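Local coordinates for glutaredoxin related protein (Sulfolobus solfataricus, PDB 4MNN), which probably acts as an atypical protein disulfide oxidoreductase of the glutaredoxin family, exchanging thiols and disulfides in a thioredoxin-type fold, at residues A[27-32]-A[65-70]; A[31-36]-A[73-78]. All coordinates share one frame; numbering follows the deposited sequence.

Contact 1 of 2, residues A[27-32]-A[65-70]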
loop_
_atom_site.group_PDB
_atom_site.type_symbol
_atom_site.label_atom_id
_atom_site.label_comp_id
_atom_site.label_asym_id
_atom_site.label_seq_id
_atom_site.Cartn_x
_atom_site.Cartn_y
_atom_site.Cartn_z
ATOM N N ASP A 27 4.166 6.896 14.187
ATOM C CA ASP A 27 5.060 6.244 15.152
ATOM C C ASP A 27 4.401 5.290 16.126
ATOM O O ASP A 27 4.906 4.200 16.341
ATOM C CB ASP A 27 5.841 7.268 16.018
ATOM C CG ASP A 27 6.782 8.161 15.218
ATOM O OD1 ASP A 27 6.856 8.022 13.976
ATOM O OD2 ASP A 27 7.461 9.021 15.852
ATOM N N SER A 28 3.284 5.693 16.732
ATOM C CA SER A 28 2.702 4.840 17.760
ATOM C C SER A 28 2.178 3.530 17.228
ATOM O O SER A 28 2.041 2.565 17.983
ATOM C CB SER A 28 1.623 5.605 18.547
ATOM O OG SER A 28 0.607 6.041 17.683
ATOM N N LEU A 29 1.903 3.473 15.927
ATOM C CA LEU A 29 1.437 2.232 15.322
ATOM C C LEU A 29 2.640 1.358 14.944
ATOM O O LEU A 29 2.747 0.174 15.340
ATOM C CB LEU A 29 0.601 2.507 14.060
ATOM C CG LEU A 29 0.273 1.238 13.230
ATOM C CD1 LEU A 29 -0.775 0.370 13.967
ATOM C CD2 LEU A 29 -0.304 1.667 11.852
ATOM N N PHE A 30 3.560 1.950 14.196
ATOM C CA PHE A 30 4.703 1.205 13.711
ATOM C C PHE A 30 5.761 0.791 14.724
ATOM O O PHE A 30 6.565 -0.104 14.448
ATOM C CB PHE A 30 5.295 1.987 12.551
ATOM C CG PHE A 30 4.436 1.940 11.338
ATOM C CD1 PHE A 30 3.796 3.079 10.870
ATOM C CD2 PHE A 30 4.195 0.703 10.702
ATOM C CE1 PHE A 30 2.890 3.008 9.766
ATOM C CE2 PHE A 30 3.314 0.629 9.626
ATOM C CZ PHE A 30 2.662 1.767 9.160
ATOM N N HIS A 31 5.762 1.426 15.894
ATOM C CA HIS A 31 6.709 1.050 16.962
ATOM C C HIS A 31 6.492 -0.462 17.252
ATOM O O HIS A 31 7.443 -1.210 17.475
ATOM C CB HIS A 31 6.424 1.895 18.213
ATOM C CG HIS A 31 7.331 1.613 19.377
ATOM N ND1 HIS A 31 7.102 0.593 20.264
ATOM C CD2 HIS A 31 8.466 2.233 19.798
ATOM C CE1 HIS A 31 8.053 0.579 21.185
ATOM N NE2 HIS A 31 8.894 1.566 20.920
ATOM N N GLU A 32 5.240 -0.905 17.222
ATOM C CA GLU A 32 4.924 -2.325 17.457
ATOM C C GLU A 32 5.448 -3.222 16.316
ATOM O O GLU A 32 5.885 -4.357 16.552
ATOM C CB GLU A 32 3.396 -2.508 17.576
ATOM C CG GLU A 32 2.925 -3.888 18.067
ATOM C CD GLU A 32 3.428 -4.210 19.471
ATOM O OE1 GLU A 32 3.896 -3.287 20.162
ATOM O OE2 GLU A 32 3.348 -5.389 19.891
ATOM N N ILE A 65 -2.242 6.604 6.814
ATOM C CA ILE A 65 -1.854 5.515 7.728
ATOM C C ILE A 65 -2.851 4.402 7.445
ATOM O O ILE A 65 -4.062 4.588 7.537
ATOM C CB ILE A 65 -1.920 5.955 9.222
ATOM C CG1 ILE A 65 -0.960 7.139 9.440
ATOM C CG2 ILE A 65 -1.572 4.770 10.126
ATOM C CD1 ILE A 65 -1.013 7.719 10.861
ATOM N N PRO A 66 -2.353 3.210 7.087
ATOM C CA PRO A 66 -3.284 2.128 6.776
ATOM C C PRO A 66 -4.005 1.449 7.931
ATOM O O PRO A 66 -3.784 0.270 8.182
ATOM C CB PRO A 66 -2.412 1.157 5.984
ATOM C CG PRO A 66 -1.095 1.281 6.656
ATOM C CD PRO A 66 -0.952 2.790 6.896
ATOM N N ILE A 67 -4.878 2.181 8.619
ATOM C CA ILE A 67 -5.632 1.584 9.724
ATOM C C ILE A 67 -7.077 1.292 9.312
ATOM O O ILE A 67 -7.387 1.322 8.120
ATOM C CB ILE A 67 -5.595 2.475 10.995
ATOM C CG1 ILE A 67 -5.644 3.956 10.616
ATOM C CG2 ILE A 67 -4.281 2.189 11.781
ATOM C CD1 ILE A 67 -6.859 4.378 9.839
ATOM N N ALA A 68 -7.947 1.009 10.286
ATOM C CA ALA A 68 -9.349 0.665 9.987
ATOM C C ALA A 68 -9.390 -0.482 8.977
ATOM O O ALA A 68 -8.606 -1.430 9.108
ATOM C CB ALA A 68 -10.134 1.884 9.467
ATOM N N ASN A 69 -10.252 -0.429 7.963
ATOM C CA ASN A 69 -10.302 -1.576 7.045
ATOM C C ASN A 69 -9.122 -1.736 6.062
ATOM O O ASN A 69 -9.065 -2.708 5.283
ATOM C CB ASN A 69 -11.688 -1.657 6.337
ATOM C CG ASN A 69 -11.871 -0.653 5.202
ATOM O OD1 ASN A 69 -12.930 -0.624 4.545
ATOM N ND2 ASN A 69 -10.874 0.171 4.971
ATOM N N GLU A 70 -8.165 -0.808 6.117
ATOM C CA GLU A 70 -6.975 -0.905 5.255
ATOM C C GLU A 70 -5.845 -1.653 5.970
ATOM O O GLU A 70 -4.836 -2.044 5.366
ATOM C CB GLU A 70 -6.489 0.500 4.845
ATOM C CG GLU A 70 -7.455 1.212 3.886
ATOM C CD GLU A 70 -7.612 0.492 2.527
ATOM O OE1 GLU A 70 -6.699 -0.248 2.105
ATOM O OE2 GLU A 70 -8.654 0.691 1.841
#
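The helical turns of 27-32 and the loop 65-70 meet through side chains alone, with Leu29 CA and Ile65 CA 8.9 Å apart. In this thioredoxin-type fold, helix 27-33, which follows strand 19-24, packs against the connection leading from strand 57-63 into helix 71-83. That connection bends in an inverse gamma turn centred on Pro66 and closed by Ile67 N to Ile65 O at 2.8 Å, a tight bend that brings the isoleucines on both flanks to the same leucine. Leu29 reaches them because CG stands anti to the backbone N (chi1 170°), which carries CD2 toward the loop. This one methyl, Leu29 CD2, meets Ile65 CG2 at 3.8 Å, the two side chains running alongside in opposite senses; the Ile67 side chain lies at a slant to Leu29, with Ile67 CG2 4.0 Å from Leu29 CD2. In Ile67, chi1 of 37° puts CG2 anti to the carbonyl carbon, beside the backbone N, and this is the branch that touches. Tyr3 touches both Leu29 and Ile67, and Val50 of strand 49-54 touches both Phe30 and Pro66. Leu29 CD2 also sits over one face of the neighbouring Phe30 ring, nearer its border than its centre. The far edge of that ring meets the proline close to the ring plane, Phe30 CZ lying 4.4 Å from Pro66 CD.

Contact 2 of 2, residues A[31-36]-A[73-78]; sequences HEFKNY and PFLNSL
Phe74 O is gripped twice within its own helix: Ser77 OG donates to it at 2.6 Å, and Leu78 N gives it the regular helical bond at 3.1 Å. The hydroxyl approaches at a C=O···OG angle of 130°, tilted 17° from the carbonyl plane, and Ser77 OG is also hydrogen-bonded to Tyr60 OH, which ties this turn of the helix to strand 57-63. Across the contact the evidence is wholly apolar and converges on Phe33, whose CA lies 10.2 Å from Leu75 CA. With CG beside the backbone N and anti to the carbonyl carbon (chi1 -78°), its ring extends to helix 71-83 and presents the CE2 corner to three residues. Phe33 CE2 comes within 3.6 Å of Phe74 CE2, a contact at the edge of the Phe74 ring and near its plane, although the two side chains as a whole cross at a slant. Leu75 CD2 approaches the same corner obliquely, 3.7 Å from Phe33 CE2, and also touches Phe33 CZ. Leu78 CD2 arrives instead in the plane of the Phe33 ring and lies 3.9 Å from Phe33 CE2, while its sister methyl CD1 lies over one face of Phe74, displaced to the side of the ring centre. With an alanine here in place of Phe33 the ring is gone, and the Phe74 edge and the Leu75 and Leu78 methyls would probably be left without their common partner. Ile7 and Leu11 of helix 4-11 also pack on Phe33, and Val50 and Val52 of strand 49-54 touch Phe74. Two helices meeting through buried aromatic and leucine side chains over one face of the central sheet are characteristic of the thioredoxin fold.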
loop_
_atom_site.group_PDB
_atom_site.type_symbol
_atom_site.label_atom_id
_atom_site.label_comp_id
_atom_site.label_asym_id
_atom_site.label_seq_id
_atom_site.Cartn_x
_atom_site.Cartn_y
_atom_site.Cartn_z
ATOM N N HIS A 31 5.762 1.426 15.894
ATOM C CA HIS A 31 6.709 1.050 16.962
ATOM C C HIS A 31 6.492 -0.462 17.252
ATOM O O HIS A 31 7.443 -1.210 17.475
ATOM C CB HIS A 31 6.424 1.895 18.213
ATOM C CG HIS A 31 7.331 1.613 19.377
ATOM N ND1 HIS A 31 7.102 0.593 20.264
ATOM C CD2 HIS A 31 8.466 2.233 19.798
ATOM C CE1 HIS A 31 8.053 0.579 21.185
ATOM N NE2 HIS A 31 8.894 1.566 20.920
ATOM N N GLU A 32 5.240 -0.905 17.222
ATOM C CA GLU A 32 4.924 -2.325 17.457
ATOM C C GLU A 32 5.448 -3.222 16.316
ATOM O O GLU A 32 5.885 -4.357 16.552
ATOM C CB GLU A 32 3.396 -2.508 17.576
ATOM C CG GLU A 32 2.925 -3.888 18.067
ATOM C CD GLU A 32 3.428 -4.210 19.471
ATOM O OE1 GLU A 32 3.896 -3.287 20.162
ATOM O OE2 GLU A 32 3.348 -5.389 19.891
ATOM N N PHE A 33 5.413 -2.721 15.082
ATOM C CA PHE A 33 5.899 -3.502 13.923
ATOM C C PHE A 33 7.386 -3.805 14.064
ATOM O O PHE A 33 7.892 -4.808 13.573
ATOM C CB PHE A 33 5.698 -2.708 12.618
ATOM C CG PHE A 33 4.291 -2.706 12.100
ATOM C CD1 PHE A 33 3.253 -2.113 12.816
ATOM C CD2 PHE A 33 4.004 -3.293 10.878
ATOM C CE1 PHE A 33 1.962 -2.092 12.327
ATOM C CE2 PHE A 33 2.678 -3.277 10.369
ATOM C CZ PHE A 33 1.664 -2.677 11.098
ATOM N N LYS A 34 8.096 -2.894 14.708
ATOM C CA LYS A 34 9.521 -3.021 14.899
ATOM C C LYS A 34 9.889 -4.313 15.633
ATOM O O LYS A 34 11.007 -4.819 15.514
ATOM C CB LYS A 34 10.015 -1.783 15.667
ATOM C CG LYS A 34 11.282 -1.184 15.143
ATOM C CD LYS A 34 11.623 0.074 15.905
ATOM C CE LYS A 34 13.098 0.417 15.750
ATOM N NZ LYS A 34 13.448 0.573 14.312
ATOM N N ASN A 35 8.925 -4.879 16.361
ATOM C CA ASN A 35 9.192 -6.103 17.099
ATOM C C ASN A 35 9.351 -7.234 16.112
ATOM O O ASN A 35 9.959 -8.248 16.431
ATOM C CB ASN A 35 8.050 -6.441 18.088
ATOM C CG ASN A 35 7.744 -5.309 19.056
ATOM O OD1 ASN A 35 8.642 -4.644 19.579
ATOM N ND2 ASN A 35 6.464 -5.090 19.311
ATOM N N TYR A 36 8.849 -7.051 14.885
ATOM C CA TYR A 36 8.897 -8.102 13.869
ATOM C C TYR A 36 9.617 -7.843 12.567
ATOM O O TYR A 36 10.086 -8.788 11.940
ATOM C CB TYR A 36 7.466 -8.572 13.506
ATOM C CG TYR A 36 6.610 -8.798 14.717
ATOM C CD1 TYR A 36 5.721 -7.831 15.152
ATOM C CD2 TYR A 36 6.802 -9.920 15.517
ATOM C CE1 TYR A 36 5.055 -7.960 16.355
ATOM C CE2 TYR A 36 6.143 -10.064 16.721
ATOM C CZ TYR A 36 5.279 -9.086 17.143
ATOM O OH TYR A 36 4.656 -9.209 18.369
ATOM N N PRO A 73 -5.488 -5.620 4.617
ATOM C CA PRO A 73 -4.824 -5.758 3.315
ATOM C C PRO A 73 -3.344 -5.384 3.438
ATOM O O PRO A 73 -2.490 -5.997 2.828
ATOM C CB PRO A 73 -5.553 -4.765 2.421
ATOM C CG PRO A 73 -6.867 -4.616 3.046
ATOM C CD PRO A 73 -6.679 -4.758 4.524
ATOM N N PHE A 74 -3.049 -4.376 4.251
ATOM C CA PHE A 74 -1.665 -3.921 4.414
ATOM C C PHE A 74 -0.796 -5.035 5.033
ATOM O O PHE A 74 0.274 -5.366 4.512
ATOM C CB PHE A 74 -1.653 -2.649 5.287
ATOM C CG PHE A 74 -0.266 -2.157 5.625
ATOM C CD1 PHE A 74 0.535 -1.558 4.649
ATOM C CD2 PHE A 74 0.232 -2.293 6.911
ATOM C CE1 PHE A 74 1.833 -1.096 4.966
ATOM C CE2 PHE A 74 1.536 -1.835 7.233
ATOM C CZ PHE A 74 2.323 -1.241 6.249
ATOM N N LEU A 75 -1.268 -5.638 6.119
ATOM C CA LEU A 75 -0.543 -6.736 6.749
ATOM C C LEU A 75 -0.424 -7.910 5.794
ATOM O O LEU A 75 0.610 -8.568 5.744
ATOM C CB LEU A 75 -1.260 -7.209 8.027
ATOM C CG LEU A 75 -1.195 -6.204 9.167
ATOM C CD1 LEU A 75 -2.055 -6.680 10.296
ATOM C CD2 LEU A 75 0.265 -5.995 9.581
ATOM N N ASN A 76 -1.479 -8.197 5.044
ATOM C CA ASN A 76 -1.413 -9.285 4.087
ATOM C C ASN A 76 -0.335 -9.033 3.046
ATOM O O ASN A 76 0.334 -9.969 2.583
ATOM C CB ASN A 76 -2.731 -9.427 3.341
ATOM C CG ASN A 76 -3.530 -10.613 3.790
ATOM O OD1 ASN A 76 -3.601 -10.909 4.965
ATOM N ND2 ASN A 76 -4.186 -11.276 2.842
ATOM N N SER A 77 -0.187 -7.785 2.623
ATOM C CA SER A 77 0.802 -7.511 1.607
ATOM C C SER A 77 2.183 -7.739 2.157
ATOM O O SER A 77 3.076 -8.176 1.440
ATOM C CB SER A 77 0.713 -6.072 1.059
ATOM O OG SER A 77 1.113 -5.089 2.015
ATOM N N LEU A 78 2.399 -7.405 3.427
ATOM C CA LEU A 78 3.731 -7.616 3.999
ATOM C C LEU A 78 4.115 -9.104 3.942
ATOM O O LEU A 78 5.245 -9.471 3.590
ATOM C CB LEU A 78 3.729 -7.152 5.458
ATOM C CG LEU A 78 4.244 -5.727 5.793
ATOM C CD1 LEU A 78 4.148 -4.790 4.660
ATOM C CD2 LEU A 78 3.554 -5.211 7.049
#

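In the fold
Contacts 1 and 2 are successive parts of one apolar layer, their centres 8 Å apart, in which helix 27-33 packs first on the loop 65-70 and then on the helix 71-83 into which that loop runs. Two packing pairs join them: Phe30 CE2 to Phe74 CE2 at 3.9 Å and Pro66 CG to Phe74 CG at 3.7 Å. Phe30 and Phe33 also meet, their ring planes at about 55°. Two disulfides adjoin these segments, in sequence or by contact: Cys24, bonded to Cys45, ends strand 19-24 just before helix 27-33, and Glu70 touches Cys114, bonded to Cys111 in a thioredoxin-type CxxC that is probably a redox centre.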